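Local coordinates for protein esterase E25 (Uncultured bacterium, PDB 4Q05) that probably hydrolyses carboxylic esters as a dimeric alpha/beta-hydrolase of the bacterial hormone-sensitive lipase family, probably using a serine nucleophile, at residues A82-L87 / M171-P176; G109-E112 / Y117-T120; F141-G146 / D260-A265; L269-R274 / P279-L284. All blocks are in the same frame, centred on the assembly; numbering follows the deposited sequence.

Contact 1. Residues A82-L87 / M171-P176; sequences AAITQL and MPPSHP
The CD1 methyl of Ile84 meets the ring of Pro173 at its CD corner where helix 77-88, an N-terminal helix consistent with the cap of hormone-sensitive-lipase-like esterases, lies against a loop of the alpha/beta hydrolase core. That loop leaves strand 164-168 and runs to helix 179-194. The tight part is small: Ile84 CD1 reaches Pro173 CD at 3.6 Å, and the two segments bury just 69 Å² between them, nearly all of it on these two residues. CG1 of Ile84 lies beside the backbone N and opposite the carbonyl carbon (chi1 -74°), and the nearly straight chain beyond it (chi2 165°) carries CD1 to the loop. On the loop side, the peptide before Pro173 is cis, and the ring points toward the helix. Val142 also packs on Ile84, and Trp80 and Glu77 of the same helix touch Pro173, so further side chains flank the apolar pair. Away from it the packing soon gives way to solvent. Thr85 and Gln86 are exposed on the helix, as are Ser174 and Pro176 on the loop. Within the loop, His175 N bonds to Met171 O at 3.0 Å, and the carbonyl O of Pro172 remains 4.2 Å from Ile84 CD1.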
loop_
_atom_site.group_PDB
_atom_site.type_symbol
_atom_site.label_atom_id
_atom_site.label_comp_id
_atom_site.label_asym_id
_atom_site.label_seq_id
_atom_site.Cartn_x
_atom_site.Cartn_y
_atom_site.Cartn_z
ATOM N N ALA A 82 -20.796 -22.815 18.492
ATOM C CA ALA A 82 -20.787 -23.722 17.345
ATOM C C ALA A 82 -20.081 -23.116 16.134
ATOM O O ALA A 82 -19.277 -23.784 15.474
ATOM C CB ALA A 82 -22.209 -24.135 16.972
ATOM N N ALA A 83 -20.399 -21.861 15.820
ATOM C CA ALA A 83 -19.756 -21.188 14.695
ATOM C C ALA A 83 -18.247 -21.167 14.912
ATOM O O ALA A 83 -17.466 -21.459 14.008
ATOM C CB ALA A 83 -20.286 -19.767 14.549
ATOM N N ILE A 84 -17.853 -20.827 16.131
ATOM C CA ILE A 84 -16.448 -20.624 16.462
ATOM C C ILE A 84 -15.667 -21.920 16.296
ATOM O O ILE A 84 -14.650 -21.963 15.606
ATOM C CB ILE A 84 -16.294 -20.061 17.888
ATOM C CG1 ILE A 84 -16.701 -18.584 17.896
ATOM C CG2 ILE A 84 -14.865 -20.227 18.379
ATOM C CD1 ILE A 84 -16.938 -17.987 19.278
ATOM N N THR A 85 -16.157 -22.977 16.931
ATOM C CA THR A 85 -15.592 -24.305 16.764
ATOM C C THR A 85 -15.442 -24.657 15.295
ATOM O O THR A 85 -14.382 -25.093 14.861
ATOM C CB THR A 85 -16.493 -25.351 17.416
ATOM O OG1 THR A 85 -16.503 -25.136 18.829
ATOM C CG2 THR A 85 -15.976 -26.758 17.113
ATOM N N GLN A 86 -16.507 -24.455 14.526
ATOM C CA GLN A 86 -16.485 -24.773 13.098
ATOM C C GLN A 86 -15.385 -24.001 12.367
ATOM O O GLN A 86 -14.622 -24.576 11.595
ATOM C CB GLN A 86 -17.847 -24.488 12.467
ATOM C CG GLN A 86 -17.865 -24.504 10.945
ATOM C CD GLN A 86 -19.121 -23.855 10.368
ATOM O OE1 GLN A 86 -20.142 -23.726 11.054
ATOM N NE2 GLN A 86 -19.046 -23.432 9.106
ATOM N N LEU A 87 -15.303 -22.697 12.608
ATOM C CA LEU A 87 -14.304 -21.877 11.935
ATOM C C LEU A 87 -12.875 -22.171 12.391
ATOM O O LEU A 87 -11.942 -21.983 11.625
ATOM C CB LEU A 87 -14.628 -20.389 12.089
ATOM C CG LEU A 87 -15.903 -20.019 11.332
ATOM C CD1 LEU A 87 -16.328 -18.611 11.652
ATOM C CD2 LEU A 87 -15.691 -20.203 9.832
ATOM N N MET A 171 -11.912 -14.286 25.087
ATOM C CA MET A 171 -12.714 -13.705 24.024
ATOM C C MET A 171 -14.209 -13.894 24.257
ATOM O O MET A 171 -14.619 -14.806 24.967
ATOM C CB MET A 171 -12.348 -14.363 22.686
ATOM C CG MET A 171 -10.965 -14.020 22.152
ATOM S SD MET A 171 -10.685 -14.843 20.553
ATOM C CE MET A 171 -10.615 -16.558 21.076
ATOM N N PRO A 172 -15.035 -13.044 23.633
ATOM C CA PRO A 172 -16.473 -13.329 23.605
ATOM C C PRO A 172 -16.693 -14.646 22.864
ATOM O O PRO A 172 -15.824 -15.049 22.077
ATOM C CB PRO A 172 -17.053 -12.169 22.784
ATOM C CG PRO A 172 -15.992 -11.119 22.754
ATOM C CD PRO A 172 -14.682 -11.846 22.857
ATOM N N PRO A 173 -17.854 -15.296 23.066
ATOM C CA PRO A 173 -18.995 -14.837 23.870
ATOM C C PRO A 173 -18.837 -15.093 25.368
ATOM O O PRO A 173 -19.506 -14.426 26.153
ATOM C CB PRO A 173 -20.149 -15.695 23.340
ATOM C CG PRO A 173 -19.499 -16.968 22.948
ATOM C CD PRO A 173 -18.186 -16.525 22.319
ATOM N N SER A 174 -17.985 -16.040 25.752
ATOM C CA SER A 174 -17.838 -16.417 27.158
ATOM C C SER A 174 -17.255 -15.280 27.981
ATOM O O SER A 174 -17.614 -15.106 29.141
ATOM C CB SER A 174 -16.950 -17.660 27.303
ATOM O OG SER A 174 -17.462 -18.764 26.567
ATOM N N HIS A 175 -16.337 -14.520 27.383
ATOM C CA HIS A 175 -15.682 -13.415 28.084
ATOM C C HIS A 175 -15.797 -12.136 27.290
ATOM O O HIS A 175 -14.936 -11.827 26.450
ATOM C CB HIS A 175 -14.206 -13.729 28.372
ATOM C CG HIS A 175 -13.986 -15.095 28.940
ATOM N ND1 HIS A 175 -14.080 -15.365 30.290
ATOM C CD2 HIS A 175 -13.698 -16.272 28.338
ATOM C CE1 HIS A 175 -13.842 -16.650 30.494
ATOM N NE2 HIS A 175 -13.607 -17.223 29.326
ATOM N N PRO A 176 -16.864 -11.376 27.556
ATOM C CA PRO A 176 -17.129 -10.146 26.808
ATOM C C PRO A 176 -15.975 -9.175 26.954
ATOM O O PRO A 176 -15.263 -9.198 27.966
ATOM C CB PRO A 176 -18.383 -9.592 27.492
ATOM C CG PRO A 176 -19.065 -10.802 28.059
ATOM C CD PRO A 176 -17.946 -11.700 28.506
#

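Contact 2. Residues G109-E112 / Y117-T120; sequences GVIE and YYVT
Tyr118 reaches across to the neighbouring strand, to Gly109 and Ile111. At its base CB leaves the backbone to the side, and CG is set beside the backbone N, opposite the carbonyl carbon (chi1 -67°); this torsion swings the ring over toward segment 109-112. Along one rim of the ring, CE1 comes to 4.4 Å from Gly109 CA, which lies at the ring edge, near the ring plane. Gly109 has no side chain, and this lets the aromatic edge pass so close to its backbone. Further out, CZ lies 4.4 Å from Ile111 CD1. At the tip, OH meets two atoms of the same isoleucine branch, CD1 at 3.5 Å and CG1 at 3.7 Å, a van der Waals contact with CD1 placed obliquely to the ring. Ile111 offers that branch through an extended chain (chi2 -176°), with CG2 turned opposite its backbone N. Leu165 of strand 164-168 touches both Ile111 and Tyr118, and His190 of helix 179-194 packs on Ile111; Tyr118 itself is largely exposed. The backbones are joined by hydrogen bonds of Gly109 with Val116 and of Tyr118 with Glu107, so the tyrosine ring runs diagonally over this pairing. Such a cross-strand diagonal belongs to the antiparallel beta hairpin of strands 105-111 and 114-120, which lies at one edge of the mixed sheet of the alpha/beta hydrolase fold.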
loop_
_atom_site.group_PDB
_atom_site.type_symbol
_atom_site.label_atom_id
_atom_site.label_comp_id
_atom_site.label_asym_id
_atom_site.label_seq_id
_atom_site.Cartn_x
_atom_site.Cartn_y
_atom_site.Cartn_z
ATOM N N GLY A 109 1.539 -21.859 28.702
ATOM C CA GLY A 109 1.842 -21.437 30.051
ATOM C C GLY A 109 0.812 -20.434 30.513
ATOM O O GLY A 109 -0.145 -20.137 29.802
ATOM N N VAL A 110 0.997 -19.915 31.714
ATOM C CA VAL A 110 0.076 -18.917 32.240
ATOM C C VAL A 110 0.880 -17.786 32.857
ATOM O O VAL A 110 1.861 -18.016 33.567
ATOM C CB VAL A 110 -0.893 -19.519 33.288
ATOM C CG1 VAL A 110 -1.866 -18.457 33.766
ATOM C CG2 VAL A 110 -1.657 -20.679 32.690
ATOM N N ILE A 111 0.480 -16.564 32.554
ATOM C CA ILE A 111 1.124 -15.396 33.120
ATOM C C ILE A 111 0.045 -14.591 33.808
ATOM O O ILE A 111 -0.879 -14.100 33.154
ATOM C CB ILE A 111 1.799 -14.551 32.033
ATOM C CG1 ILE A 111 3.008 -15.304 31.474
ATOM C CG2 ILE A 111 2.226 -13.181 32.593
ATOM C CD1 ILE A 111 3.800 -14.511 30.476
ATOM N N GLU A 112 0.129 -14.502 35.131
ATOM C CA GLU A 112 -0.865 -13.765 35.901
ATOM C C GLU A 112 -2.272 -14.176 35.504
ATOM O O GLU A 112 -3.143 -13.336 35.298
ATOM C CB GLU A 112 -0.669 -12.261 35.704
ATOM C CG GLU A 112 0.678 -11.794 36.222
ATOM C CD GLU A 112 0.786 -12.001 37.725
ATOM O OE1 GLU A 112 -0.176 -11.617 38.421
ATOM O OE2 GLU A 112 1.804 -12.557 38.201
ATOM N N TYR A 117 1.314 -18.711 25.006
ATOM C CA TYR A 117 2.128 -19.736 24.377
ATOM C C TYR A 117 3.501 -19.181 24.124
ATOM O O TYR A 117 3.643 -18.125 23.491
ATOM C CB TYR A 117 1.493 -20.219 23.070
ATOM C CG TYR A 117 0.246 -21.019 23.317
ATOM C CD1 TYR A 117 0.312 -22.383 23.571
ATOM C CD2 TYR A 117 -0.994 -20.404 23.347
ATOM C CE1 TYR A 117 -0.835 -23.114 23.828
ATOM C CE2 TYR A 117 -2.139 -21.127 23.601
ATOM C CZ TYR A 117 -2.054 -22.476 23.838
ATOM O OH TYR A 117 -3.200 -23.190 24.093
ATOM N N TYR A 118 4.507 -19.884 24.644
ATOM C CA TYR A 118 5.897 -19.555 24.391
ATOM C C TYR A 118 6.304 -20.241 23.101
ATOM O O TYR A 118 6.238 -21.457 22.997
ATOM C CB TYR A 118 6.784 -20.045 25.526
ATOM C CG TYR A 118 6.549 -19.315 26.829
ATOM C CD1 TYR A 118 5.540 -19.715 27.695
ATOM C CD2 TYR A 118 7.339 -18.226 27.193
ATOM C CE1 TYR A 118 5.327 -19.051 28.887
ATOM C CE2 TYR A 118 7.128 -17.558 28.383
ATOM C CZ TYR A 118 6.121 -17.975 29.224
ATOM O OH TYR A 118 5.902 -17.316 30.413
ATOM N N VAL A 119 6.718 -19.446 22.127
ATOM C CA VAL A 119 7.000 -19.930 20.781
ATOM C C VAL A 119 8.455 -19.615 20.497
ATOM O O VAL A 119 8.828 -18.454 20.343
ATOM C CB VAL A 119 6.078 -19.258 19.735
ATOM C CG1 VAL A 119 6.361 -19.796 18.307
ATOM C CG2 VAL A 119 4.608 -19.482 20.091
ATOM N N THR A 120 9.283 -20.654 20.485
ATOM C CA THR A 120 10.724 -20.493 20.339
ATOM C C THR A 120 11.200 -21.156 19.052
ATOM O O THR A 120 11.048 -22.364 18.882
ATOM C CB THR A 120 11.470 -21.138 21.524
ATOM O OG1 THR A 120 10.789 -20.819 22.742
ATOM C CG2 THR A 120 12.902 -20.639 21.603
#

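Contact 3. Residues F141-G146 / D260-A265; sequences FVLNGG and DGFLEA
Phe262 points its ring between Val142 and Leu143, and with 49 Å² buried it carries the largest share of this contact. Its CG lies opposite the backbone N (chi1 180°), which directs the ring away from the start of helix 262-271 and into the loop that follows strand 132-136. Leu143, with 23 Å² buried, comes from the opposite direction: its CD1 methyl stands 4.1 Å from Phe262 CE2, obliquely to the ring. Val142, with 14 Å² buried, brings its CG2 methyl to 4.3 Å from Phe262 CZ and again meets the ring at a slant. The outer half of the phenyl group is thus straddled by two branched side chains from consecutive residues of the loop.

The helix that supplies the ring begins right after Gly261, the N-cap residue, whose carbonyl O accepts the first helical bond from Ala265 N at 3.0 Å. Leu87 of helix 77-88 packs on both Phe262 and Leu143, joining three parts of the fold in one apolar cluster. The loop itself follows the HGG sequence that starts at His137, which in hormone-sensitive-lipase relatives forms the oxyanion hole; the same role is probable here. Asn144 ND2 bonds to Gly138 O, and Asn144 N to Asp88 OD1, so the loop has polar ties just beyond its apolar residues. Between the two segments no hydrogen bond forms: the Phe262 side chain is held by van der Waals contact and the exclusion of water, while the polar bonds of both segments go to other partners.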
loop_
_atom_site.group_PDB
_atom_site.type_symbol
_atom_site.label_atom_id
_atom_site.label_comp_id
_atom_site.label_asym_id
_atom_site.label_seq_id
_atom_site.Cartn_x
_atom_site.Cartn_y
_atom_site.Cartn_z
ATOM N N PHE A 141 -12.089 -11.495 16.399
ATOM C CA PHE A 141 -12.465 -11.229 17.765
ATOM C C PHE A 141 -12.970 -12.401 18.600
ATOM O O PHE A 141 -13.047 -12.295 19.783
ATOM C CB PHE A 141 -13.495 -10.102 17.829
ATOM C CG PHE A 141 -13.041 -8.846 17.156
ATOM C CD1 PHE A 141 -12.162 -8.021 17.776
ATOM C CD2 PHE A 141 -13.448 -8.536 15.888
ATOM C CE1 PHE A 141 -11.711 -6.898 17.156
ATOM C CE2 PHE A 141 -12.989 -7.413 15.265
ATOM C CZ PHE A 141 -12.128 -6.598 15.903
ATOM N N VAL A 142 -13.289 -13.502 17.962
ATOM C CA VAL A 142 -13.814 -14.640 18.677
ATOM C C VAL A 142 -13.124 -15.918 18.226
ATOM O O VAL A 142 -13.373 -16.952 18.766
ATOM C CB VAL A 142 -15.319 -14.832 18.484
ATOM C CG1 VAL A 142 -16.076 -13.641 18.975
ATOM C CG2 VAL A 142 -15.638 -15.047 17.037
ATOM N N LEU A 143 -12.272 -15.812 17.225
ATOM C CA LEU A 143 -11.634 -16.963 16.606
ATOM C C LEU A 143 -10.209 -17.167 17.100
ATOM O O LEU A 143 -9.612 -16.277 17.696
ATOM C CB LEU A 143 -11.638 -16.821 15.080
ATOM C CG LEU A 143 -13.027 -16.703 14.440
ATOM C CD1 LEU A 143 -12.936 -16.492 12.926
ATOM C CD2 LEU A 143 -13.903 -17.925 14.780
ATOM N N ASN A 144 -9.680 -18.355 16.840
ATOM C CA ASN A 144 -8.289 -18.691 17.120
ATOM C C ASN A 144 -7.897 -18.686 18.588
ATOM O O ASN A 144 -6.768 -18.354 18.928
ATOM C CB ASN A 144 -7.346 -17.797 16.311
ATOM C CG ASN A 144 -7.599 -17.897 14.809
ATOM O OD1 ASN A 144 -7.817 -18.981 14.272
ATOM N ND2 ASN A 144 -7.590 -16.765 14.139
ATOM N N GLY A 145 -8.831 -19.070 19.450
ATOM C CA GLY A 145 -8.539 -19.251 20.855
ATOM C C GLY A 145 -7.612 -20.439 21.026
ATOM O O GLY A 145 -7.520 -21.308 20.151
ATOM N N GLY A 146 -6.904 -20.474 22.146
ATOM C CA GLY A 146 -6.039 -21.599 22.427
ATOM C C GLY A 146 -4.921 -21.747 21.420
ATOM O O GLY A 146 -4.425 -20.768 20.843
ATOM N N ASP A 260 -20.417 -8.425 5.514
ATOM C CA ASP A 260 -21.806 -8.713 5.869
ATOM C C ASP A 260 -21.954 -10.118 6.414
ATOM O O ASP A 260 -21.260 -11.026 5.983
ATOM C CB ASP A 260 -22.734 -8.569 4.662
ATOM C CG ASP A 260 -22.606 -7.217 3.973
ATOM O OD1 ASP A 260 -22.327 -6.199 4.654
ATOM O OD2 ASP A 260 -22.794 -7.184 2.740
ATOM N N GLY A 261 -22.884 -10.289 7.346
ATOM C CA GLY A 261 -23.114 -11.582 7.956
ATOM C C GLY A 261 -22.192 -11.797 9.142
ATOM O O GLY A 261 -22.240 -11.058 10.133
ATOM N N PHE A 262 -21.343 -12.811 9.034
ATOM C CA PHE A 262 -20.509 -13.226 10.152
ATOM C C PHE A 262 -19.620 -12.125 10.720
ATOM O O PHE A 262 -19.603 -11.885 11.934
ATOM C CB PHE A 262 -19.652 -14.434 9.786
ATOM C CG PHE A 262 -18.784 -14.888 10.908
ATOM C CD1 PHE A 262 -19.311 -15.639 11.943
ATOM C CD2 PHE A 262 -17.455 -14.514 10.968
ATOM C CE1 PHE A 262 -18.519 -16.041 13.005
ATOM C CE2 PHE A 262 -16.658 -14.910 12.029
ATOM C CZ PHE A 262 -17.199 -15.680 13.053
ATOM N N LEU A 263 -18.866 -11.459 9.852
ATOM C CA LEU A 263 -17.880 -10.506 10.341
ATOM C C LEU A 263 -18.577 -9.400 11.108
ATOM O O LEU A 263 -18.175 -9.066 12.211
ATOM C CB LEU A 263 -17.049 -9.929 9.194
ATOM C CG LEU A 263 -15.978 -8.931 9.621
ATOM C CD1 LEU A 263 -15.104 -9.528 10.733
ATOM C CD2 LEU A 263 -15.122 -8.475 8.423
ATOM N N GLU A 264 -19.645 -8.852 10.541
ATOM C CA GLU A 264 -20.377 -7.818 11.258
ATOM C C GLU A 264 -20.902 -8.334 12.603
ATOM O O GLU A 264 -20.840 -7.641 13.615
ATOM C CB GLU A 264 -21.531 -7.249 10.419
ATOM C CG GLU A 264 -22.344 -6.248 11.230
ATOM C CD GLU A 264 -23.405 -5.512 10.434
ATOM O OE1 GLU A 264 -23.635 -5.857 9.254
ATOM O OE2 GLU A 264 -24.008 -4.576 11.007
ATOM N N ALA A 265 -21.415 -9.559 12.606
ATOM C CA ALA A 265 -21.932 -10.154 13.832
ATOM C C ALA A 265 -20.819 -10.255 14.863
ATOM O O ALA A 265 -21.017 -9.923 16.038
ATOM C CB ALA A 265 -22.528 -11.525 13.549
#

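Contact 4. Residues L269-R274 / P279-L284; sequences LYANGR and PLVSPL
Val281 sits against three residues at the end of helix 262-271 and just beyond it. Its CG2 methyl touches Arg274 CB at 3.5 Å and Ala271 CB at 3.9 Å, while its carbonyl O lies in the ring plane of Tyr270, 3.7 Å from the edge atom CE2. Alongside, Leu280 places CD1 over the centre of one face of the Arg274 guanidinium, 3.4 Å from CZ. The methyl thereby uses the flat, weakly hydrated face of the group and leaves the in-plane N-H bonds for other partners. An arginine chain extended from CG to NE (chi2 -176°) carries the guanidinium out to this position.

Beyond this first shell, a type I' turn from Ala271 to Arg274, closed by Arg274 N to Ala271 O at 3.0 Å, follows the helix, and Arg274 faces segment 279-284. The carboxylate of Asp278 then ties both partners: OD2 takes a salt bridge from Arg274 NH1, and OD1 accepts Leu280 N. Asn210, on the helix that follows the probable nucleophile elbow, bonds through OD1 to Tyr270 OH and through ND2 to Val281 O. Van der Waals contact dominates between the segments, while Arg274 NH1, Leu280 N, Tyr270 OH and Val281 O find their partners in Asp278 and Asn210, each bridging both sides; the charge of Arg274 is probably balanced chiefly by Asp278.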
loop_
_atom_site.group_PDB
_atom_site.type_symbol
_atom_site.label_atom_id
_atom_site.label_comp_id
_atom_site.label_asym_id
_atom_site.label_seq_id
_atom_site.Cartn_x
_atom_site.Cartn_y
_atom_site.Cartn_z
ATOM N N LEU A 269 -20.621 -8.407 18.379
ATOM C CA LEU A 269 -20.423 -9.126 19.636
ATOM C C LEU A 269 -19.277 -8.478 20.425
ATOM O O LEU A 269 -19.411 -8.188 21.614
ATOM C CB LEU A 269 -20.137 -10.604 19.383
ATOM C CG LEU A 269 -20.097 -11.474 20.639
ATOM C CD1 LEU A 269 -21.404 -11.360 21.415
ATOM C CD2 LEU A 269 -19.804 -12.923 20.272
ATOM N N TYR A 270 -18.158 -8.240 19.744
ATOM C CA TYR A 270 -16.991 -7.568 20.326
ATOM C C TYR A 270 -17.349 -6.196 20.896
ATOM O O TYR A 270 -16.965 -5.855 22.020
ATOM C CB TYR A 270 -15.924 -7.398 19.237
ATOM C CG TYR A 270 -14.668 -6.670 19.647
ATOM C CD1 TYR A 270 -13.865 -7.148 20.671
ATOM C CD2 TYR A 270 -14.256 -5.523 18.966
ATOM C CE1 TYR A 270 -12.700 -6.492 21.032
ATOM C CE2 TYR A 270 -13.088 -4.855 19.320
ATOM C CZ TYR A 270 -12.311 -5.347 20.352
ATOM O OH TYR A 270 -11.142 -4.706 20.725
ATOM N N ALA A 271 -18.080 -5.414 20.105
ATOM C CA ALA A 271 -18.437 -4.048 20.473
ATOM C C ALA A 271 -19.298 -3.999 21.736
ATOM O O ALA A 271 -19.244 -3.031 22.495
ATOM C CB ALA A 271 -19.168 -3.373 19.321
ATOM N N ASN A 272 -20.118 -5.028 21.939
ATOM C CA ASN A 272 -20.903 -5.141 23.164
ATOM C C ASN A 272 -21.733 -3.876 23.407
ATOM O O ASN A 272 -21.744 -3.347 24.506
ATOM C CB ASN A 272 -19.990 -5.421 24.368
ATOM C CG ASN A 272 -20.742 -6.069 25.552
ATOM O OD1 ASN A 272 -21.739 -6.770 25.368
ATOM N ND2 ASN A 272 -20.249 -5.841 26.759
ATOM N N GLY A 273 -22.416 -3.392 22.373
ATOM C CA GLY A 273 -23.244 -2.208 22.513
ATOM C C GLY A 273 -22.573 -0.882 22.152
ATOM O O GLY A 273 -23.258 0.106 21.895
ATOM N N ARG A 274 -21.242 -0.849 22.122
ATOM C CA ARG A 274 -20.525 0.370 21.731
ATOM C C ARG A 274 -20.746 0.686 20.263
ATOM O O ARG A 274 -20.970 -0.210 19.459
ATOM C CB ARG A 274 -19.019 0.225 21.987
ATOM C CG ARG A 274 -18.646 0.239 23.456
ATOM C CD ARG A 274 -17.132 0.193 23.644
ATOM N NE ARG A 274 -16.785 0.228 25.059
ATOM C CZ ARG A 274 -16.766 1.338 25.794
ATOM N NH1 ARG A 274 -17.062 2.510 25.240
ATOM N NH2 ARG A 274 -16.446 1.278 27.081
ATOM N N PRO A 279 -13.478 4.458 19.532
ATOM C CA PRO A 279 -12.062 4.074 19.404
ATOM C C PRO A 279 -11.719 2.830 20.194
ATOM O O PRO A 279 -10.706 2.197 19.915
ATOM C CB PRO A 279 -11.304 5.273 19.994
ATOM C CG PRO A 279 -12.242 6.428 19.858
ATOM C CD PRO A 279 -13.635 5.844 20.010
ATOM N N LEU A 280 -12.537 2.476 21.179
ATOM C CA LEU A 280 -12.280 1.252 21.914
ATOM C C LEU A 280 -12.607 0.045 21.033
ATOM O O LEU A 280 -12.023 -1.021 21.197
ATOM C CB LEU A 280 -13.061 1.227 23.231
ATOM C CG LEU A 280 -12.625 2.279 24.258
ATOM C CD1 LEU A 280 -13.542 2.273 25.480
ATOM C CD2 LEU A 280 -11.177 2.059 24.674
ATOM N N VAL A 281 -13.531 0.238 20.092
ATOM C CA VAL A 281 -13.914 -0.804 19.139
ATOM C C VAL A 281 -13.079 -0.729 17.854
ATOM O O VAL A 281 -12.685 -1.753 17.292
ATOM C CB VAL A 281 -15.396 -0.666 18.758
ATOM C CG1 VAL A 281 -15.775 -1.689 17.705
ATOM C CG2 VAL A 281 -16.293 -0.799 20.001
ATOM N N SER A 282 -12.835 0.493 17.384
ATOM C CA SER A 282 -12.094 0.713 16.143
ATOM C C SER A 282 -11.017 1.733 16.440
ATOM O O SER A 282 -11.241 2.934 16.298
ATOM C CB SER A 282 -13.034 1.247 15.073
ATOM O OG SER A 282 -13.992 0.261 14.716
ATOM N N PRO A 283 -9.858 1.258 16.914
ATOM C CA PRO A 283 -8.792 2.113 17.439
ATOM C C PRO A 283 -8.227 3.120 16.423
ATOM O O PRO A 283 -7.578 4.077 16.844
ATOM C CB PRO A 283 -7.699 1.114 17.849
ATOM C CG PRO A 283 -8.355 -0.182 17.960
ATOM C CD PRO A 283 -9.564 -0.177 17.074
ATOM N N LEU A 284 -8.443 2.898 15.129
ATOM C CA LEU A 284 -8.032 3.865 14.111
ATOM C C LEU A 284 -8.590 5.253 14.440
ATOM O O LEU A 284 -7.977 6.274 14.120
ATOM C CB LEU A 284 -8.535 3.438 12.730
ATOM C CG LEU A 284 -8.264 4.408 11.579
ATOM C CD1 LEU A 284 -6.757 4.716 11.490
ATOM C CD2 LEU A 284 -8.770 3.831 10.274
#

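Overall arrangement
Contacts 1 and 3 lie closest, with centres 8 Å apart, and merge where Leu87 CD1 meets Phe262 CZ at 3.4 Å; their segments alternate along the chain. Contact 4 shares helix 262-271 with contact 3, the centres 13 Å apart, and the rings of Phe141 and Tyr270 stack between them. Leu269 of contact 4 also packs on Pro172 and Pro173 of contact 1. The hairpin of contact 2 stands apart, its centre 22 to 27 Å from the others, yet Tyr117 OH comes within 3.5 Å of Gly146 C. Leu143 and Tyr270 lie near, without touching, the GxSxG elbow that probably presents Ser206 as nucleophile, so contacts 3 and 4 border the likely active site.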